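Local coordinates for chitin oligosaccharide binding protein NagB2 (PDB 7EHU) that binds chitin oligosaccharides as an extracellular solute-binding protein, probably handing them to a transporter for uptake, at residues 69-74 with 78-83; 94-99 with 109-114. All coordinates share one frame; numbering follows the deposited sequence.

Contact 1. Residues 69-74 with 78-83. With NAG (2-acetamido-2-deoxy-beta-D-glucopyranose), chain B; NAG (2-acetamido-2-deoxy-beta-D-glucopyranose), chain C.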
ATOM      1  N   ASP A  69     -20.417   1.687   2.446  1.00 10.38           N
ATOM      2  CA  ASP A  69     -19.957   2.754   3.329  1.00 10.70           C
ATOM      3  C   ASP A  69     -18.528   3.072   2.906  1.00 10.08           C
ATOM      4  O   ASP A  69     -17.584   2.387   3.320  1.00 10.14           O
ATOM      5  CB  ASP A  69     -20.019   2.323   4.784  1.00 11.57           C
ATOM      6  CG  ASP A  69     -19.751   3.464   5.720  1.00 12.83           C
ATOM      7  OD1 ASP A  69     -20.365   4.528   5.518  1.00 15.72           O
ATOM      8  OD2 ASP A  69     -18.880   3.333   6.604  1.00 12.33           O
ATOM      9  N   GLY A  70     -18.365   4.108   2.082  1.00 10.66           N
ATOM     10  CA  GLY A  70     -17.053   4.491   1.599  1.00  9.90           C
ATOM     11  C   GLY A  70     -16.395   5.441   2.571  1.00 10.40           C
ATOM     12  O   GLY A  70     -16.966   6.471   2.921  1.00 11.68           O
ATOM     13  N   VAL A  71     -15.182   5.105   2.987  1.00 10.04           N
ATOM     14  CA  VAL A  71     -14.434   5.874   3.976  1.00 10.09           C
ATOM     15  C   VAL A  71     -13.004   6.034   3.469  1.00 10.41           C
ATOM     16  O   VAL A  71     -12.435   5.087   2.916  1.00 10.77           O
ATOM     17  CB  VAL A  71     -14.457   5.134   5.335  1.00  9.90           C
ATOM     18  CG1 VAL A  71     -13.674   5.864   6.391  1.00 10.53           C
ATOM     19  CG2 VAL A  71     -15.905   4.921   5.807  1.00 10.95           C
ATOM     20  N   GLU A  72     -12.426   7.222   3.653  1.00 10.57           N
ATOM     21  CA  GLU A  72     -11.046   7.461   3.263  1.00 11.61           C
ATOM     22  C   GLU A  72     -10.112   6.441   3.897  1.00 10.13           C
ATOM     23  O   GLU A  72     -10.291   6.054   5.047  1.00  9.98           O
ATOM     24  CB  GLU A  72     -10.603   8.848   3.762  1.00 15.40           C
ATOM     25  CG  GLU A  72     -11.416  10.064   3.361  1.00 23.58           C
ATOM     26  CD  GLU A  72     -11.196  11.213   4.338  1.00 29.93           C
ATOM     27  OE1 GLU A  72     -10.048  11.703   4.399  1.00 32.13           O
ATOM     28  OE2 GLU A  72     -12.152  11.601   5.070  1.00 31.48           O
ATOM     29  N   ASP A  73      -9.077   6.059   3.148  1.00  9.89           N
ATOM     30  CA  ASP A  73      -8.119   5.038   3.556  1.00  9.80           C
ATOM     31  C   ASP A  73      -7.641   5.195   5.000  1.00  8.93           C
ATOM     32  O   ASP A  73      -7.787   4.272   5.819  1.00  9.53           O
ATOM     33  CB  ASP A  73      -6.956   4.957   2.536  1.00 10.01           C
ATOM     34  CG  ASP A  73      -6.238   6.299   2.234  1.00 10.43           C
ATOM     35  OD1 ASP A  73      -6.479   7.346   2.851  1.00 11.79           O
ATOM     36  OD2 ASP A  73      -5.412   6.274   1.279  1.00 11.88           O
ATOM     37  N   THR A  74      -7.049   6.339   5.339  1.00 10.42           N
ATOM     38  CA  THR A  74      -6.465   6.477   6.674  1.00 10.81           C
ATOM     39  C   THR A  74      -7.546   6.444   7.751  1.00 11.07           C
ATOM     40  O   THR A  74      -7.357   5.848   8.825  1.00 11.91           O
ATOM     41  CB  THR A  74      -5.687   7.791   6.813  1.00 11.67           C
ATOM     42  OG1 THR A  74      -6.567   8.869   6.512  1.00 13.78           O
ATOM     43  CG2 THR A  74      -4.463   7.826   5.901  1.00 13.09           C
ATOM     44  N   ASP A  78      -7.298   3.406  10.512  1.00  9.01           N
ATOM     45  CA  ASP A  78      -6.684   3.874  11.746  1.00  9.46           C
ATOM     46  C   ASP A  78      -7.680   4.416  12.748  1.00 11.06           C
ATOM     47  O   ASP A  78      -7.319   4.567  13.918  1.00 14.01           O
ATOM     48  CB  ASP A  78      -5.599   4.912  11.444  1.00  9.44           C
ATOM     49  CG  ASP A  78      -4.521   4.366  10.550  1.00 10.98           C
ATOM     50  OD1 ASP A  78      -3.887   5.169   9.870  1.00 13.38           O
ATOM     51  OD2 ASP A  78      -4.294   3.139  10.569  1.00 11.38           O
ATOM     52  N   VAL A  79      -8.907   4.700  12.327  1.00 10.52           N
ATOM     53  CA  VAL A  79      -9.899   5.272  13.238  1.00 11.45           C
ATOM     54  C   VAL A  79     -11.177   4.436  13.251  1.00 10.58           C
ATOM     55  O   VAL A  79     -11.541   3.868  14.289  1.00 10.96           O
ATOM     56  CB  VAL A  79     -10.185   6.753  12.897  1.00 14.02           C
ATOM     57  CG1 VAL A  79     -11.198   7.356  13.872  1.00 16.51           C
ATOM     58  CG2 VAL A  79      -8.889   7.572  12.886  1.00 16.53           C
ATOM     59  N   LYS A  80     -11.883   4.371  12.118  1.00  9.17           N
ATOM     60  CA  LYS A  80     -13.253   3.853  12.109  1.00  9.69           C
ATOM     61  C   LYS A  80     -13.291   2.340  12.315  1.00  9.35           C
ATOM     62  O   LYS A  80     -13.963   1.847  13.231  1.00  9.43           O
ATOM     63  CB  LYS A  80     -13.992   4.266  10.833  1.00 10.07           C
ATOM     64  CG  LYS A  80     -15.500   4.135  10.947  1.00 10.43           C
ATOM     65  CD  LYS A  80     -16.222   4.613   9.695  1.00 11.08           C
ATOM     66  CE  LYS A  80     -17.710   4.748   9.920  1.00 12.19           C
ATOM     67  NZ  LYS A  80     -18.449   5.183   8.702  1.00 13.09           N
ATOM     68  N   LEU A  81     -12.623   1.566  11.451  1.00  9.46           N
ATOM     69  CA  LEU A  81     -12.659   0.118  11.645  1.00  8.81           C
ATOM     70  C   LEU A  81     -11.996  -0.259  12.965  1.00  8.93           C
ATOM     71  O   LEU A  81     -12.442  -1.182  13.651  1.00  9.47           O
ATOM     72  CB  LEU A  81     -11.973  -0.576  10.485  1.00  8.76           C
ATOM     73  CG  LEU A  81     -12.018  -2.106  10.515  1.00  9.45           C
ATOM     74  CD1 LEU A  81     -13.446  -2.607  10.421  1.00 10.66           C
ATOM     75  CD2 LEU A  81     -11.165  -2.686   9.390  1.00  9.34           C
ATOM     76  N   LYS A  82     -10.931   0.456  13.338  1.00  9.36           N
ATOM     77  CA  LYS A  82     -10.268   0.196  14.616  1.00 10.04           C
ATOM     78  C   LYS A  82     -11.258   0.310  15.773  1.00  9.75           C
ATOM     79  O   LYS A  82     -11.312  -0.557  16.660  1.00 10.99           O
ATOM     80  CB  LYS A  82      -9.098   1.170  14.790  1.00 11.21           C
ATOM     81  CG  LYS A  82      -8.253   0.912  16.038  1.00 12.92           C
ATOM     82  CD  LYS A  82      -7.092   1.903  16.171  1.00 14.90           C
ATOM     83  CE  LYS A  82      -5.971   1.648  15.168  1.00 18.58           C
ATOM     84  NZ  LYS A  82      -4.977   2.789  15.102  1.00 21.71           N
ATOM     85  N   ALA A  83     -12.064   1.374  15.767  1.00  9.99           N
ATOM     86  CA  ALA A  83     -13.014   1.606  16.849  1.00  9.70           C
ATOM     87  C   ALA A  83     -14.132   0.578  16.826  1.00  9.50           C
ATOM     88  O   ALA A  83     -14.579   0.109  17.878  1.00  9.68           O
ATOM     89  CB  ALA A  83     -13.584   3.016  16.716  1.00  9.84           C
TER
HETATM   90  C1  NAG B   3      -1.562   1.381   1.550  1.00  8.40           C
HETATM   91  C2  NAG B   3      -1.514   1.706   3.023  1.00  7.93           C
HETATM   92  C3  NAG B   3      -0.094   1.549   3.564  1.00  7.72           C
HETATM   93  C4  NAG B   3       0.448   0.162   3.233  1.00  7.25           C
HETATM   94  C5  NAG B   3       0.328  -0.109   1.737  1.00  7.50           C
HETATM   95  C6  NAG B   3       0.750  -1.510   1.344  1.00  7.98           C
HETATM   96  C7  NAG B   3      -3.149   3.249   3.995  1.00 10.11           C
HETATM   97  C8  NAG B   3      -3.524   4.689   4.219  1.00 10.75           C
HETATM   98  N2  NAG B   3      -2.027   3.036   3.306  1.00  7.92           N
HETATM   99  O3  NAG B   3      -0.129   1.763   4.970  1.00  8.76           O
HETATM  100  O4  NAG B   3       1.823   0.035   3.582  1.00  8.29           O
HETATM  101  O5  NAG B   3      -1.037   0.074   1.328  1.00  7.91           O
HETATM  102  O6  NAG B   3      -0.038  -2.499   1.989  1.00  8.62           O
HETATM  103  O7  NAG B   3      -3.828   2.319   4.433  1.00 12.22           O
HETATM  104  C1  NAG C   2      -5.271   0.991  -2.205  1.00  8.60           C
HETATM  105  C2  NAG C   2      -4.413  -0.221  -1.889  1.00  8.41           C
HETATM  106  C3  NAG C   2      -3.830  -0.124  -0.482  1.00  8.39           C
HETATM  107  C4  NAG C   2      -3.194   1.235  -0.227  1.00  8.39           C
HETATM  108  C5  NAG C   2      -4.195   2.321  -0.597  1.00  8.13           C
HETATM  109  C6  NAG C   2      -3.670   3.728  -0.452  1.00  9.49           C
HETATM  110  C7  NAG C   2      -5.163  -2.281  -3.048  1.00  9.29           C
HETATM  111  C8  NAG C   2      -6.088  -3.453  -2.970  1.00 10.70           C
HETATM  112  N2  NAG C   2      -5.203  -1.438  -2.007  1.00  8.36           N
HETATM  113  O3  NAG C   2      -2.887  -1.175  -0.339  1.00  8.14           O
HETATM  114  O4  NAG C   2      -2.906   1.370   1.162  1.00  7.63           O
HETATM  115  O5  NAG C   2      -4.556   2.159  -1.974  1.00  8.31           O
HETATM  116  O6  NAG C   2      -4.693   4.680  -0.724  1.00 10.15           O
HETATM  117  O7  NAG C   2      -4.404  -2.121  -4.000  1.00 10.05           O
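Lys80 reaches back across the strand-to-helix connection, from the second turn of helix 73-86 to Asp69, one residue short of the end of strand 64-70, and closes a salt bridge there. This is a beta-alpha unit of the periplasmic-binding-protein fold, with the sugar at the start of its helix. The lysine leaves with CG anti to the backbone N (chi1 -162°) and stays extended to its tip, which brings NZ to 2.8 Å from Asp69 OD2 on the syn side of the carboxylate. On the way its CD passes Val71 CG2 at 3.9 Å. Arg35 also pairs with Asp69 OD2 and Lys67 with OD1, so the carboxylate is ringed by positive charge and probably stays ionised. At the other end, Thr74 O accepts the backbone N-H of Asp78, N to O 3.0 Å, next to a wider pi-type turn over 78-80; the Asp78 carboxylate itself pairs with Lys397. Asp73 faces the glycan. Its OD1 takes the N-H of Thr74 on the anti side, 30° out of the carboxylate plane, while OD2 also has Arg40 as a salt-bridge partner. Thr74 CG2 lies 3.7 Å from the acetamide methyl C8 of NAG (chain B), and O6 of NAG (chain C) donates to Asp73 OD2 at 2.7 Å.

Contact 2. Residues 94-99 with 109-114. With NAG (2-acetamido-2-deoxy-beta-D-glucopyranose), chain B; NAG (2-acetamido-2-deoxy-beta-D-glucopyranose), chain C.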
ATOM      1  N   PHE A  94     -15.431  -5.613   5.032  1.00  7.70           N
ATOM      2  CA  PHE A  94     -14.634  -4.400   5.209  1.00  7.58           C
ATOM      3  C   PHE A  94     -13.255  -4.533   4.586  1.00  7.84           C
ATOM      4  O   PHE A  94     -12.620  -5.587   4.668  1.00  7.78           O
ATOM      5  CB  PHE A  94     -14.461  -4.034   6.706  1.00  8.74           C
ATOM      6  CG  PHE A  94     -14.218  -5.236   7.578  1.00  8.13           C
ATOM      7  CD1 PHE A  94     -12.944  -5.731   7.788  1.00  8.62           C
ATOM      8  CD2 PHE A  94     -15.283  -5.914   8.155  1.00  8.19           C
ATOM      9  CE1 PHE A  94     -12.749  -6.886   8.520  1.00  8.91           C
ATOM     10  CE2 PHE A  94     -15.090  -7.048   8.906  1.00  8.45           C
ATOM     11  CZ  PHE A  94     -13.825  -7.524   9.106  1.00  9.44           C
ATOM     12  N   ASN A  95     -12.763  -3.427   4.041  1.00  7.77           N
ATOM     13  CA  ASN A  95     -11.380  -3.366   3.606  1.00  7.67           C
ATOM     14  C   ASN A  95     -10.471  -3.560   4.823  1.00  7.42           C
ATOM     15  O   ASN A  95     -10.635  -2.900   5.857  1.00  8.32           O
ATOM     16  CB  ASN A  95     -11.110  -2.023   2.935  1.00  8.90           C
ATOM     17  CG  ASN A  95      -9.694  -1.922   2.415  1.00  8.50           C
ATOM     18  OD1 ASN A  95      -8.785  -1.487   3.112  1.00  8.64           O
ATOM     19  ND2 ASN A  95      -9.499  -2.302   1.170  1.00  8.66           N
ATOM     20  N   LEU A  96      -9.518  -4.478   4.695  1.00  7.44           N
ATOM     21  CA  LEU A  96      -8.698  -4.985   5.781  1.00  7.67           C
ATOM     22  C   LEU A  96      -7.263  -5.138   5.302  1.00  7.62           C
ATOM     23  O   LEU A  96      -7.018  -5.550   4.162  1.00  8.46           O
ATOM     24  CB  LEU A  96      -9.212  -6.371   6.180  1.00  8.02           C
ATOM     25  CG  LEU A  96      -8.422  -7.154   7.221  1.00  8.06           C
ATOM     26  CD1 LEU A  96      -8.479  -6.491   8.588  1.00  9.37           C
ATOM     27  CD2 LEU A  96      -8.955  -8.595   7.321  1.00  9.10           C
ATOM     28  N   PHE A  97      -6.296  -4.865   6.186  1.00  7.59           N
ATOM     29  CA  PHE A  97      -4.891  -5.119   5.909  1.00  7.82           C
ATOM     30  C   PHE A  97      -4.421  -6.404   6.581  1.00  8.11           C
ATOM     31  O   PHE A  97      -4.757  -6.674   7.738  1.00  8.76           O
ATOM     32  CB  PHE A  97      -4.009  -3.950   6.362  1.00  8.13           C
ATOM     33  CG  PHE A  97      -4.032  -2.825   5.368  1.00  8.29           C
ATOM     34  CD1 PHE A  97      -5.066  -1.894   5.379  1.00  8.72           C
ATOM     35  CD2 PHE A  97      -3.075  -2.731   4.352  1.00  8.41           C
ATOM     36  CE1 PHE A  97      -5.144  -0.898   4.423  1.00  8.98           C
ATOM     37  CE2 PHE A  97      -3.142  -1.745   3.392  1.00  8.94           C
ATOM     38  CZ  PHE A  97      -4.175  -0.824   3.416  1.00  9.10           C
ATOM     39  N   GLY A  98      -3.565  -7.136   5.871  1.00  8.02           N
ATOM     40  CA  GLY A  98      -2.899  -8.296   6.405  1.00  8.42           C
ATOM     41  C   GLY A  98      -1.869  -7.906   7.448  1.00  8.42           C
ATOM     42  O   GLY A  98      -1.590  -6.730   7.708  1.00  8.93           O
ATOM     43  N   GLY A  99      -1.271  -8.927   8.043  1.00  8.63           N
ATOM     44  CA  GLY A  99      -0.268  -8.710   9.060  1.00  8.79           C
ATOM     45  C   GLY A  99      -0.883  -8.285  10.371  1.00  9.41           C
ATOM     46  O   GLY A  99      -1.921  -8.822  10.772  1.00  9.42           O
ATOM     47  N   GLY A 109     -11.187 -12.434  17.897  1.00 11.61           N
ATOM     48  CA  GLY A 109     -12.336 -13.224  17.515  1.00 11.29           C
ATOM     49  C   GLY A 109     -13.319 -12.542  16.591  1.00 10.57           C
ATOM     50  O   GLY A 109     -14.455 -13.012  16.480  1.00 11.73           O
ATOM     51  N   HIS A 110     -12.915 -11.476  15.888  1.00 10.24           N
ATOM     52  CA  HIS A 110     -13.846 -10.683  15.107  1.00 10.09           C
ATOM     53  C   HIS A 110     -13.826 -10.969  13.620  1.00  9.37           C
ATOM     54  O   HIS A 110     -14.630 -10.379  12.897  1.00  9.81           O
ATOM     55  CB  HIS A 110     -13.599  -9.205  15.323  1.00 11.78           C
ATOM     56  CG  HIS A 110     -13.777  -8.802  16.742  1.00 15.28           C
ATOM     57  ND1 HIS A 110     -14.811  -9.282  17.517  1.00 17.10           N
ATOM     58  CD2 HIS A 110     -13.046  -7.989  17.534  1.00 17.09           C
ATOM     59  CE1 HIS A 110     -14.702  -8.786  18.734  1.00 18.85           C
ATOM     60  NE2 HIS A 110     -13.639  -7.998  18.773  1.00 18.09           N
ATOM     61  N   LEU A 111     -12.945 -11.852  13.151  1.00  9.21           N
ATOM     62  CA  LEU A 111     -12.805 -12.163  11.728  1.00  9.29           C
ATOM     63  C   LEU A 111     -13.304 -13.566  11.416  1.00  9.55           C
ATOM     64  O   LEU A 111     -12.951 -14.527  12.105  1.00 10.51           O
ATOM     65  CB  LEU A 111     -11.348 -12.045  11.271  1.00  9.54           C
ATOM     66  CG  LEU A 111     -10.711 -10.664  11.407  1.00  9.81           C
ATOM     67  CD1 LEU A 111      -9.309 -10.655  10.797  1.00 10.00           C
ATOM     68  CD2 LEU A 111     -11.564  -9.571  10.749  1.00 10.81           C
ATOM     69  N   LEU A 112     -14.102 -13.680  10.359  1.00  9.39           N
ATOM     70  CA  LEU A 112     -14.616 -14.977   9.918  1.00 10.14           C
ATOM     71  C   LEU A 112     -13.488 -15.813   9.334  1.00  9.73           C
ATOM     72  O   LEU A 112     -12.840 -15.360   8.387  1.00  9.88           O
ATOM     73  CB  LEU A 112     -15.695 -14.734   8.856  1.00 10.81           C
ATOM     74  CG  LEU A 112     -16.518 -15.947   8.417  1.00 12.80           C
ATOM     75  CD1 LEU A 112     -17.475 -16.370   9.524  1.00 15.46           C
ATOM     76  CD2 LEU A 112     -17.279 -15.642   7.137  1.00 13.94           C
ATOM     77  N   PRO A 113     -13.233 -17.033   9.827  1.00 10.65           N
ATOM     78  CA  PRO A 113     -12.270 -17.901   9.136  1.00  9.72           C
ATOM     79  C   PRO A 113     -12.874 -18.385   7.823  1.00  9.20           C
ATOM     80  O   PRO A 113     -14.055 -18.743   7.745  1.00 10.32           O
ATOM     81  CB  PRO A 113     -12.029 -19.042  10.134  1.00 12.12           C
ATOM     82  CG  PRO A 113     -13.244 -19.080  10.960  1.00 13.56           C
ATOM     83  CD  PRO A 113     -13.785 -17.668  11.030  1.00 11.96           C
ATOM     84  N   LEU A 114     -12.047 -18.394   6.778  1.00  9.42           N
ATOM     85  CA  LEU A 114     -12.533 -18.578   5.413  1.00  9.93           C
ATOM     86  C   LEU A 114     -12.159 -19.910   4.771  1.00 10.28           C
ATOM     87  O   LEU A 114     -12.570 -20.159   3.637  1.00 11.36           O
ATOM     88  CB  LEU A 114     -12.021 -17.447   4.520  1.00 10.12           C
ATOM     89  CG  LEU A 114     -12.402 -16.041   4.965  1.00  9.26           C
ATOM     90  CD1 LEU A 114     -11.823 -15.000   4.049  1.00 10.53           C
ATOM     91  CD2 LEU A 114     -13.907 -15.891   5.050  1.00 10.69           C
TER
HETATM   92  C1  NAG B   3      -1.562   1.381   1.550  1.00  8.40           C
HETATM   93  C2  NAG B   3      -1.514   1.706   3.023  1.00  7.93           C
HETATM   94  C3  NAG B   3      -0.094   1.549   3.564  1.00  7.72           C
HETATM   95  C4  NAG B   3       0.448   0.162   3.233  1.00  7.25           C
HETATM   96  C5  NAG B   3       0.328  -0.109   1.737  1.00  7.50           C
HETATM   97  C6  NAG B   3       0.750  -1.510   1.344  1.00  7.98           C
HETATM   98  C7  NAG B   3      -3.149   3.249   3.995  1.00 10.11           C
HETATM   99  C8  NAG B   3      -3.524   4.689   4.219  1.00 10.75           C
HETATM  100  N2  NAG B   3      -2.027   3.036   3.306  1.00  7.92           N
HETATM  101  O3  NAG B   3      -0.129   1.763   4.970  1.00  8.76           O
HETATM  102  O4  NAG B   3       1.823   0.035   3.582  1.00  8.29           O
HETATM  103  O5  NAG B   3      -1.037   0.074   1.328  1.00  7.91           O
HETATM  104  O6  NAG B   3      -0.038  -2.499   1.989  1.00  8.62           O
HETATM  105  O7  NAG B   3      -3.828   2.319   4.433  1.00 12.22           O
HETATM  106  C1  NAG C   2      -5.271   0.991  -2.205  1.00  8.60           C
HETATM  107  C2  NAG C   2      -4.413  -0.221  -1.889  1.00  8.41           C
HETATM  108  C3  NAG C   2      -3.830  -0.124  -0.482  1.00  8.39           C
HETATM  109  C4  NAG C   2      -3.194   1.235  -0.227  1.00  8.39           C
HETATM  110  C5  NAG C   2      -4.195   2.321  -0.597  1.00  8.13           C
HETATM  111  C6  NAG C   2      -3.670   3.728  -0.452  1.00  9.49           C
HETATM  112  C7  NAG C   2      -5.163  -2.281  -3.048  1.00  9.29           C
HETATM  113  C8  NAG C   2      -6.088  -3.453  -2.970  1.00 10.70           C
HETATM  114  N2  NAG C   2      -5.203  -1.438  -2.007  1.00  8.36           N
HETATM  115  O3  NAG C   2      -2.887  -1.175  -0.339  1.00  8.14           O
HETATM  116  O4  NAG C   2      -2.906   1.370   1.162  1.00  7.63           O
HETATM  117  O5  NAG C   2      -4.556   2.159  -1.974  1.00  8.31           O
HETATM  118  O6  NAG C   2      -4.693   4.680  -0.724  1.00 10.15           O
HETATM  119  O7  NAG C   2      -4.404  -2.121  -4.000  1.00 10.05           O
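Strand 93-97, which pairs with strands 30-36 and 309-320 in the sheet of the periplasmic-binding-protein fold, meets the loop that follows helix 100-107 through Phe94, Leu96 and Leu111. The join is wholly apolar, and Leu111 carries the loop's side of it with one methyl for each partner. Its CD2 sits in the plane of the Phe94 ring, at the edge, 3.5 Å from CZ and 3.7 Å from CE1; it does not lie over a face. Its CD1 meets Leu96 CD2 tip to tip at 4.1 Å, a looser touch. Phe94 and Leu96, two residues apart on the strand, both point toward the loop, and the leucine fork straddles the two. With CG placed anti to its own carbonyl carbon (chi1 -61°), Leu111 sends its branch in toward the strand although its CB sets off across that direction. Met85 of helix 73-86 and Tyr105 of helix 100-107 also pack on Leu111, and all three touching residues are buried. Gly109, with positive phi and two bonds back into the last turn, closes helix 100-107 in a Schellman motif, and His110 is tied through ND1 to His323. Asn95 and Phe97 take the other side of the strand. There the Phe97 ring turns its edge to two sugar oxygens: CE2 is 3.5 Å from O6 of NAG (chain B), which lies in the ring plane, and CZ is 3.4 Å from O4 of NAG (chain C), while O7 of NAG (chain B) comes obliquely to 3.3 Å from Phe97 CZ. Arg77 makes a cation-pi contact with the same ring. The strand thus has a greasy side under the helices and a sugar side at its C-terminal end, the arrangement of a beta-alpha unit in the periplasmic-binding-protein fold.

How the contacts relate
Contact 1 and contact 2 follow one another along the chain: helix 73-86, which carries most of contact 1, is succeeded by strand 93-97, the start of contact 2. Their centres are 14 Å apart, and the two meet directly where Leu81 of the helix packs on the strand, its CD2 3.6 Å from Asn95 O and 3.9 Å from Phe94 CD1. Both reach the same sheet and the same glycan. Residues 69-74 bring Asp73 and Thr74 to it, residues 94-99 bring Phe97, and both of these segments touch NAG of chains B and C. Asn316, Ser315 and Asp389 add further hydrogen bonds to the sugar. By contrast, the Asp69-Lys80 bridge and the Leu111 cluster lie back from the pocket.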